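Long-range contacts in ditrans,polycis-undecaprenyl-diphosphate synthase ((2E,6E)-farnesyl-diphosphate specific) (PDB 6ACS), which probably condenses isopentenyl diphosphate units one after another with farnesyl diphosphate to make undecaprenyl diphosphate, precursor of the carrier lipid for bacterial cell-wall polysaccharides: residues 58-62 with 194-198; 99-105 with 116-120; 146-150 with 168-173. The contacts are given in a common frame with arbitrary orientation. Where two conformers were deposited one is given. Residue numbers count along the deposited sequence, not the author numbering.

One parallel sheet unites contacts 1 and 2, with contact 3 beside it, between helices at the dimer interface. Contact 1 joins a strand to predicted substrate-binding Ser-194, whose side chain is about 3 Å from that of Arg-186 (nearest atoms); the Phe-62 side chain is about 4 Å from that of Asp-18, a predicted active-site and Mg2+-binding residue. Contact 2 packs helix 110-123 on strand 97-102, an outermost strand within this chain; its centre is about 15 Å from that of contact 1, and Ile-102 CD1 is 4.1 Å from both Leu-197 CD2 and Thr-58 CG2. Contact 3 is centred about 19 Å from both; it and contact 2 lie away from the predicted substrate, metal and catalytic sites.

Contact 1 of 3, residues 58-62 with 194-198; sequences TVFAF and SNFLL
Two aromatic residues meet almost without ring overlap: the planes of Phe-60 and Phe-196 are 13° apart, yet the rings are slid so that, with centroids 4.7 Å apart, the Phe-60 methylene covers the Phe-196 face. Its CB stands 3.5 Å from the Phe-196 ring centroid in a CH-pi contact and 3.3 Å from Phe-196 CE1. Both residues take chi1 t. The 58-61 part is extended strand, 194-198 an irregular loop; the directions CA 58 to 62 and CA 194 to 197 lie 164° apart. Ser-194 (47/50) and Asn-195 (62/40) have left-handed backbones, and Leu-197 (-78/71) centres an inverse gamma turn. Thr-58 CA is 9.3 Å from Leu-197 CA, Phe-60 CA 7.5 Å from Phe-196 CA and Phe-62 CA 8.6 Å from Ser-194 CA. In this cis-prenyltransferase the strand belongs to the central parallel sheet, and the loop links strands 183-186 and 205-208. Thr-58 CG2 lies 4.0 Å from both Phe-196 CZ and Leu-197 CD1; the Thr-58 hydroxyl is hydrogen-bonded to His-12. Phe-62 CE1, in a poorly ordered side chain, sits 3.5 Å from Ser-194 CB. Ser-194 OG is hydrogen-bonded to Arg-186, which makes a cation-pi contact with Phe-62.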
loop_
_atom_site.group_PDB
_atom_site.type_symbol
_atom_site.label_atom_id
_atom_site.label_comp_id
_atom_site.label_asym_id
_atom_site.label_seq_id
_atom_site.Cartn_x
_atom_site.Cartn_y
_atom_site.Cartn_z
ATOM N N THR B 58 14.905 -4.318 2.509
ATOM C CA THR B 58 14.802 -3.419 1.358
ATOM C C THR B 58 14.733 -1.978 1.853
ATOM O O THR B 58 13.879 -1.657 2.687
ATOM C CB THR B 58 13.556 -3.765 0.520
ATOM O OG1 THR B 58 13.629 -5.144 0.106
ATOM C CG2 THR B 58 13.429 -2.838 -0.697
ATOM N N VAL B 59 15.612 -1.109 1.347
ATOM C CA VAL B 59 15.735 0.238 1.900
ATOM C C VAL B 59 15.596 1.297 0.810
ATOM O O VAL B 59 15.962 1.089 -0.355
ATOM C CB VAL B 59 17.063 0.411 2.676
ATOM C CG1 VAL B 59 17.176 -0.657 3.751
ATOM C CG2 VAL B 59 18.233 0.385 1.737
ATOM N N PHE B 60 15.082 2.457 1.224
ATOM C CA PHE B 60 14.680 3.568 0.358
ATOM C C PHE B 60 15.172 4.862 0.994
ATOM O O PHE B 60 14.698 5.232 2.076
ATOM C CB PHE B 60 13.159 3.608 0.265
ATOM C CG PHE B 60 12.601 4.632 -0.687
ATOM C CD1 PHE B 60 13.283 4.987 -1.830
ATOM C CD2 PHE B 60 11.370 5.224 -0.427
ATOM C CE1 PHE B 60 12.741 5.914 -2.714
ATOM C CE2 PHE B 60 10.820 6.154 -1.304
ATOM C CZ PHE B 60 11.507 6.496 -2.447
ATOM N N ALA B 61 16.084 5.567 0.346
ATOM C CA ALA B 61 16.535 6.853 0.888
ATOM C C ALA B 61 15.549 7.957 0.500
ATOM O O ALA B 61 15.569 8.462 -0.626
ATOM C CB ALA B 61 17.944 7.179 0.408
ATOM N N PHE B 62 14.645 8.300 1.416
ATOM C CA PHE B 62 13.619 9.289 1.117
ATOM C C PHE B 62 14.216 10.694 1.078
ATOM O O PHE B 62 15.231 10.983 1.719
ATOM C CB PHE B 62 12.495 9.238 2.152
ATOM C CG PHE B 62 11.343 10.147 1.832
ATOM C CD1 PHE B 62 10.402 9.788 0.879
ATOM C CD2 PHE B 62 11.209 11.369 2.469
ATOM C CE1 PHE B 62 9.344 10.628 0.574
ATOM C CE2 PHE B 62 10.152 12.213 2.171
ATOM C CZ PHE B 62 9.217 11.840 1.223
ATOM N N SER B 194 4.547 7.129 1.263
ATOM C CA SER B 194 5.204 7.989 0.277
ATOM C C SER B 194 5.686 7.206 -0.947
ATOM O O SER B 194 6.831 7.336 -1.382
ATOM C CB SER B 194 6.365 8.751 0.910
ATOM O OG SER B 194 5.899 9.606 1.941
ATOM N N ASN B 195 4.789 6.409 -1.516
ATOM C CA ASN B 195 5.041 5.822 -2.832
ATOM C C ASN B 195 6.267 4.907 -2.812
ATOM O O ASN B 195 7.056 4.858 -3.761
ATOM C CB ASN B 195 5.208 6.917 -3.885
ATOM C CG ASN B 195 5.199 6.366 -5.296
ATOM O OD1 ASN B 195 4.525 5.377 -5.581
ATOM N ND2 ASN B 195 5.978 6.979 -6.173
ATOM N N PHE B 196 6.411 4.138 -1.739
ATOM C CA PHE B 196 7.492 3.163 -1.718
ATOM C C PHE B 196 6.837 1.869 -2.199
ATOM O O PHE B 196 6.134 1.901 -3.213
ATOM C CB PHE B 196 8.155 3.162 -0.319
ATOM C CG PHE B 196 9.345 2.224 -0.156
ATOM C CD1 PHE B 196 10.276 2.045 -1.160
ATOM C CD2 PHE B 196 9.594 1.651 1.080
ATOM C CE1 PHE B 196 11.366 1.192 -0.978
ATOM C CE2 PHE B 196 10.708 0.820 1.288
ATOM C CZ PHE B 196 11.588 0.590 0.262
ATOM N N LEU B 197 6.991 0.759 -1.490
ATOM C CA LEU B 197 6.574 -0.592 -1.918
ATOM C C LEU B 197 5.073 -0.890 -1.790
ATOM O O LEU B 197 4.645 -1.742 -1.003
ATOM C CB LEU B 197 7.343 -1.598 -1.094
ATOM C CG LEU B 197 8.854 -1.564 -1.207
ATOM C CD1 LEU B 197 9.445 -2.505 -0.142
ATOM C CD2 LEU B 197 9.242 -2.010 -2.603
ATOM N N LEU B 198 4.276 -0.255 -2.645
ATOM C CA LEU B 198 2.818 -0.318 -2.495
ATOM C C LEU B 198 2.279 -1.738 -2.679
ATOM O O LEU B 198 1.515 -2.245 -1.843
ATOM C CB LEU B 198 2.165 0.617 -3.514
ATOM C CG LEU B 198 2.659 2.058 -3.452
ATOM C CD1 LEU B 198 2.036 2.858 -4.608
ATOM C CD2 LEU B 198 2.363 2.720 -2.094
#

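Contact 2 of 3, residues 99-105 with 116-120; sequences LRFIGDR and MEDAE
Strand 99-102 and helix 116-120 pack within a beta-alpha-beta unit completed by strand 129-134, their axes 7.6 Å apart at closest and 143° between N-to-C directions. Leu-99 CA is 5.3 Å from Glu-120 CA, Phe-101 CA 6.9 Å from Met-116 CA. The strand's chief projection is the Phe-101 ring (chi1 m, chi2 90°). Met-116 (m, t, t) lies over one face, CG 3.9 Å from the ring centroid, SD making an oblique Met-aromatic contact at 4.7 Å. Ala-119 is small enough to admit the ring edge, its CB 4.0 Å from Phe-101 CE1 and 3.7 Å from Leu-99 CD2. Ile-85 of helix 71-95 backs Phe-101 and Ala-119. The Glu-120 side chain (m, t) lies along the strand backbone, CG 3.3 Å from Leu-99 O. Gly-103 (126/178) opens the turn returning Arg-105, extended, to the helix; Arg-105 NH2 donates to Phe-101 O at 3.2 Å. Water 1 donates to Leu-99 O (2.7 Å) and Glu-120 O (2.9 Å); water 2 accepts from Arg-105 NH1 (3.0 Å) and donates to Glu-117 OE2 (2.6 Å). One carboxylate oxygen, Glu-120 OE2, accepts from Phe-101 N (3.0 Å) and, in a salt bridge, Arg-105 NH2 (2.9 Å), tying strand, loop and helix together.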
loop_
_atom_site.group_PDB
_atom_site.type_symbol
_atom_site.label_atom_id
_atom_site.label_comp_id
_atom_site.label_asym_id
_atom_site.label_seq_id
_atom_site.Cartn_x
_atom_site.Cartn_y
_atom_site.Cartn_z
ATOM N N LEU B 99 23.233 -8.689 -2.919
ATOM C CA LEU B 99 22.832 -7.314 -3.177
ATOM C C LEU B 99 21.933 -7.244 -4.406
ATOM O O LEU B 99 22.202 -7.887 -5.428
ATOM C CB LEU B 99 24.067 -6.439 -3.386
ATOM C CG LEU B 99 23.917 -4.923 -3.344
ATOM C CD1 LEU B 99 23.162 -4.488 -2.098
ATOM C CD2 LEU B 99 25.295 -4.292 -3.386
ATOM N N ARG B 100 20.869 -6.443 -4.306
ATOM C CA ARG B 100 19.934 -6.245 -5.403
ATOM C C ARG B 100 19.563 -4.770 -5.474
ATOM O O ARG B 100 19.630 -4.053 -4.474
ATOM C CB ARG B 100 18.684 -7.117 -5.193
ATOM C CG ARG B 100 17.757 -7.167 -6.382
ATOM C CD ARG B 100 16.516 -8.022 -6.119
ATOM N NE ARG B 100 16.823 -9.422 -5.849
ATOM C CZ ARG B 100 15.933 -10.408 -5.927
ATOM N NH1 ARG B 100 14.679 -10.145 -6.278
ATOM N NH2 ARG B 100 16.294 -11.656 -5.655
ATOM N N PHE B 101 19.192 -4.309 -6.669
ATOM C CA PHE B 101 18.747 -2.935 -6.846
ATOM C C PHE B 101 17.397 -2.948 -7.542
ATOM O O PHE B 101 17.169 -3.762 -8.443
ATOM C CB PHE B 101 19.769 -2.129 -7.650
ATOM C CG PHE B 101 21.129 -2.134 -7.032
ATOM C CD1 PHE B 101 22.043 -3.123 -7.364
ATOM C CD2 PHE B 101 21.465 -1.195 -6.063
ATOM C CE1 PHE B 101 23.299 -3.155 -6.772
ATOM C CE2 PHE B 101 22.729 -1.218 -5.458
ATOM C CZ PHE B 101 23.637 -2.201 -5.816
ATOM N N ILE B 102 16.487 -2.087 -7.085
ATOM C CA ILE B 102 15.209 -1.930 -7.776
ATOM C C ILE B 102 15.029 -0.466 -8.139
ATOM O O ILE B 102 15.591 0.430 -7.498
ATOM C CB ILE B 102 14.000 -2.419 -6.957
ATOM C CG1 ILE B 102 13.960 -1.680 -5.619
ATOM C CG2 ILE B 102 14.061 -3.950 -6.779
ATOM C CD1 ILE B 102 12.781 -2.098 -4.725
ATOM N N GLY B 103 14.250 -0.231 -9.189
ATOM C CA GLY B 103 14.011 1.105 -9.686
ATOM C C GLY B 103 14.324 1.218 -11.160
ATOM O O GLY B 103 14.764 0.273 -11.814
ATOM N N ASP B 104 14.075 2.411 -11.681
ATOM C CA ASP B 104 14.272 2.723 -13.087
ATOM C C ASP B 104 15.757 2.893 -13.346
ATOM O O ASP B 104 16.414 3.715 -12.697
ATOM C CB ASP B 104 13.495 3.993 -13.412
ATOM C CG ASP B 104 13.474 4.338 -14.893
ATOM O OD1 ASP B 104 14.143 3.690 -15.732
ATOM O OD2 ASP B 104 12.746 5.300 -15.206
ATOM N N ARG B 105 16.295 2.115 -14.274
ATOM C CA ARG B 105 17.708 2.252 -14.591
ATOM C C ARG B 105 17.932 3.022 -15.875
ATOM O O ARG B 105 19.080 3.359 -16.181
ATOM C CB ARG B 105 18.379 0.871 -14.691
ATOM C CG ARG B 105 18.267 0.055 -13.404
ATOM C CD ARG B 105 19.110 -1.221 -13.432
ATOM N NE ARG B 105 18.848 -2.046 -12.248
ATOM C CZ ARG B 105 19.469 -3.194 -11.976
ATOM N NH1 ARG B 105 20.400 -3.663 -12.803
ATOM N NH2 ARG B 105 19.169 -3.868 -10.875
ATOM N N MET B 116 26.040 -1.521 -10.489
ATOM C CA MET B 116 24.913 -2.284 -9.953
ATOM C C MET B 116 24.903 -3.710 -10.493
ATOM O O MET B 116 24.693 -4.673 -9.743
ATOM C CB MET B 116 23.595 -1.593 -10.290
ATOM C CG MET B 116 23.379 -0.257 -9.616
ATOM S SD MET B 116 21.839 0.468 -10.209
ATOM C CE MET B 116 21.574 1.747 -8.983
ATOM N N GLU B 117 25.086 -3.860 -11.809
ATOM C CA GLU B 117 25.113 -5.201 -12.392
ATOM C C GLU B 117 26.253 -6.031 -11.812
ATOM O O GLU B 117 26.075 -7.215 -11.480
ATOM C CB GLU B 117 25.226 -5.096 -13.910
ATOM C CG GLU B 117 24.007 -4.452 -14.523
ATOM C CD GLU B 117 24.217 -4.036 -15.963
ATOM O OE1 GLU B 117 25.383 -3.945 -16.407
ATOM O OE2 GLU B 117 23.209 -3.782 -16.649
ATOM N N ASP B 118 27.427 -5.416 -11.662
ATOM C CA ASP B 118 28.582 -6.108 -11.104
ATOM C C ASP B 118 28.338 -6.518 -9.657
ATOM O O ASP B 118 28.695 -7.629 -9.255
ATOM C CB ASP B 118 29.821 -5.215 -11.209
ATOM C CG ASP B 118 30.221 -4.926 -12.649
ATOM O OD1 ASP B 118 29.758 -5.643 -13.562
ATOM O OD2 ASP B 118 31.007 -3.977 -12.863
ATOM N N ALA B 119 27.733 -5.636 -8.855
ATOM C CA ALA B 119 27.458 -5.973 -7.461
ATOM C C ALA B 119 26.466 -7.124 -7.359
ATOM O O ALA B 119 26.636 -8.043 -6.536
ATOM C CB ALA B 119 26.933 -4.745 -6.711
ATOM N N GLU B 120 25.414 -7.090 -8.182
ATOM C CA GLU B 120 24.443 -8.178 -8.144
ATOM C C GLU B 120 25.087 -9.504 -8.523
ATOM O O GLU B 120 24.884 -10.513 -7.834
ATOM C CB GLU B 120 23.255 -7.873 -9.053
ATOM C CG GLU B 120 22.363 -6.753 -8.541
ATOM C CD GLU B 120 21.202 -6.449 -9.477
ATOM O OE1 GLU B 120 21.334 -6.740 -10.683
ATOM O OE2 GLU B 120 20.165 -5.925 -9.011
HETATM O O HOH W 1 22.577 -10.440 -6.069
HETATM O O HOH W 2 20.808 -3.282 -15.739
#

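Contact 3 of 3, residues 146-150 with 168-173; sequences AAKQV and LFAKYV
Close approach at a small residue, Ala-146, is the principle here: Ala-146 CA and Tyr-172 CA are just 4.8 Å apart, a distance that the alanine methyl allows. Residues 146-150 are regular helix, with Val-150 N bonded to Ala-146 O at 3.0 Å. Segment 168-173 begins in a short helix and includes a type I beta turn from Ala-170 to Val-173, and Tyr-172 N reaches Phe-169 O at 3.0 Å. No hydrogen bond crosses between the segments, so the contact rests on apolar and aromatic packing. Among aliphatic contacts, Ala-146 CB meets Tyr-172 CB at 3.6 Å and Val-173 CG2 at 4.0 Å, and Val-150 CG2 comes within 4.3 Å of Leu-168 CD2. Tyr-172 (chi1 m, chi2 87°) offers a ring face to Val-150 (chi1 t), whose CG2 stands 3.5 Å from the ring centroid in a CH-pi contact and 3.4 Å from Tyr-172 CD1. Phe-169 (chi1 t) reaches back with CZ 3.6 Å from Ala-146 CB and CE1 4.0 Å from Ala-147 CB. At the polar margin, Gln-149 OE1 approaches the Tyr-172 ring edge, 3.7 Å from CD2; Gln-149 NE2 is hydrogen-bonded to Asn-145. Helix 139-155 is thus joined to the 166-173 region, with Trp-199 against Phe-169, and Phe-169 and Ala-147 pack on Ala-147 and Phe-169 of the second subunit, placing the pair at the dimer interface.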
loop_
_atom_site.group_PDB
_atom_site.type_symbol
_atom_site.label_atom_id
_atom_site.label_comp_id
_atom_site.label_asym_id
_atom_site.label_seq_id
_atom_site.Cartn_x
_atom_site.Cartn_y
_atom_site.Cartn_z
ATOM N N ALA B 146 5.439 -2.881 -14.504
ATOM C CA ALA B 146 4.872 -4.220 -14.649
ATOM C C ALA B 146 3.749 -4.224 -15.696
ATOM O O ALA B 146 3.671 -5.118 -16.556
ATOM C CB ALA B 146 4.352 -4.712 -13.289
ATOM N N ALA B 147 2.867 -3.223 -15.635
ATOM C CA ALA B 147 1.764 -3.149 -16.600
ATOM C C ALA B 147 2.277 -2.988 -18.024
ATOM O O ALA B 147 1.721 -3.570 -18.972
ATOM C CB ALA B 147 0.827 -1.993 -16.230
ATOM N N LYS B 148 3.346 -2.206 -18.189
ATOM C CA LYS B 148 3.957 -2.021 -19.498
ATOM C C LYS B 148 4.505 -3.336 -20.027
ATOM O O LYS B 148 4.318 -3.667 -21.194
ATOM C CB LYS B 148 5.072 -0.976 -19.417
ATOM C CG LYS B 148 5.843 -0.812 -20.720
ATOM C CD LYS B 148 6.858 0.354 -20.646
ATOM C CE LYS B 148 8.092 -0.003 -19.851
ATOM N NZ LYS B 148 9.185 0.973 -20.142
ATOM N N GLN B 149 5.212 -4.091 -19.179
ATOM C CA GLN B 149 5.772 -5.356 -19.638
ATOM C C GLN B 149 4.681 -6.339 -20.045
ATOM O O GLN B 149 4.802 -7.041 -21.064
ATOM C CB GLN B 149 6.633 -5.967 -18.539
ATOM C CG GLN B 149 7.883 -5.198 -18.218
ATOM C CD GLN B 149 8.630 -5.874 -17.093
ATOM O OE1 GLN B 149 8.979 -7.046 -17.201
ATOM N NE2 GLN B 149 8.825 -5.166 -15.988
ATOM N N VAL B 150 3.615 -6.413 -19.251
ATOM C CA VAL B 150 2.490 -7.287 -19.589
ATOM C C VAL B 150 1.857 -6.863 -20.911
ATOM O O VAL B 150 1.585 -7.695 -21.794
ATOM C CB VAL B 150 1.457 -7.269 -18.451
ATOM C CG1 VAL B 150 0.182 -7.949 -18.891
ATOM C CG2 VAL B 150 2.038 -7.980 -17.241
ATOM N N LEU B 168 -1.030 -13.456 -12.424
ATOM C CA LEU B 168 -0.177 -13.225 -13.582
ATOM C C LEU B 168 0.601 -11.916 -13.434
ATOM O O LEU B 168 1.812 -11.863 -13.690
ATOM C CB LEU B 168 -1.033 -13.251 -14.857
ATOM C CG LEU B 168 -0.262 -13.211 -16.189
ATOM C CD1 LEU B 168 -1.045 -13.918 -17.311
ATOM C CD2 LEU B 168 0.042 -11.762 -16.608
ATOM N N PHE B 169 -0.087 -10.853 -13.030
ATOM C CA PHE B 169 0.535 -9.539 -12.914
ATOM C C PHE B 169 1.656 -9.537 -11.891
ATOM O O PHE B 169 2.692 -8.898 -12.100
ATOM C CB PHE B 169 -0.531 -8.505 -12.536
ATOM C CG PHE B 169 -0.017 -7.091 -12.506
ATOM C CD1 PHE B 169 0.131 -6.367 -13.680
ATOM C CD2 PHE B 169 0.311 -6.490 -11.299
ATOM C CE1 PHE B 169 0.603 -5.055 -13.642
ATOM C CE2 PHE B 169 0.776 -5.201 -11.251
ATOM C CZ PHE B 169 0.915 -4.471 -12.426
ATOM N N ALA B 170 1.486 -10.291 -10.799
ATOM C CA ALA B 170 2.453 -10.259 -9.712
ATOM C C ALA B 170 3.860 -10.636 -10.166
ATOM O O ALA B 170 4.850 -10.180 -9.568
ATOM C CB ALA B 170 1.971 -11.189 -8.588
ATOM N N LYS B 171 3.976 -11.455 -11.221
ATOM C CA LYS B 171 5.283 -11.931 -11.660
ATOM C C LYS B 171 6.104 -10.851 -12.350
ATOM O O LYS B 171 7.275 -11.090 -12.649
ATOM C CB LYS B 171 5.137 -13.145 -12.580
ATOM C CG LYS B 171 4.469 -14.349 -11.916
ATOM C CD LYS B 171 5.309 -14.833 -10.739
ATOM C CE LYS B 171 4.801 -16.149 -10.182
ATOM N NZ LYS B 171 5.401 -16.450 -8.856
ATOM N N TYR B 172 5.526 -9.683 -12.597
ATOM C CA TYR B 172 6.218 -8.584 -13.255
ATOM C C TYR B 172 6.580 -7.447 -12.306
ATOM O O TYR B 172 7.266 -6.501 -12.718
ATOM C CB TYR B 172 5.340 -8.033 -14.381
ATOM C CG TYR B 172 5.118 -9.028 -15.499
ATOM C CD1 TYR B 172 4.084 -9.957 -15.441
ATOM C CD2 TYR B 172 5.941 -9.025 -16.623
ATOM C CE1 TYR B 172 3.864 -10.868 -16.482
ATOM C CE2 TYR B 172 5.729 -9.928 -17.671
ATOM C CZ TYR B 172 4.685 -10.839 -17.592
ATOM O OH TYR B 172 4.461 -11.744 -18.616
ATOM N N VAL B 173 6.155 -7.522 -11.066
ATOM C CA VAL B 173 6.408 -6.514 -10.037
ATOM C C VAL B 173 7.741 -6.822 -9.375
ATOM O O VAL B 173 8.090 -7.992 -9.195
ATOM C CB VAL B 173 5.275 -6.518 -8.993
ATOM C CG1 VAL B 173 5.515 -5.396 -7.927
ATOM C CG2 VAL B 173 3.908 -6.333 -9.683
#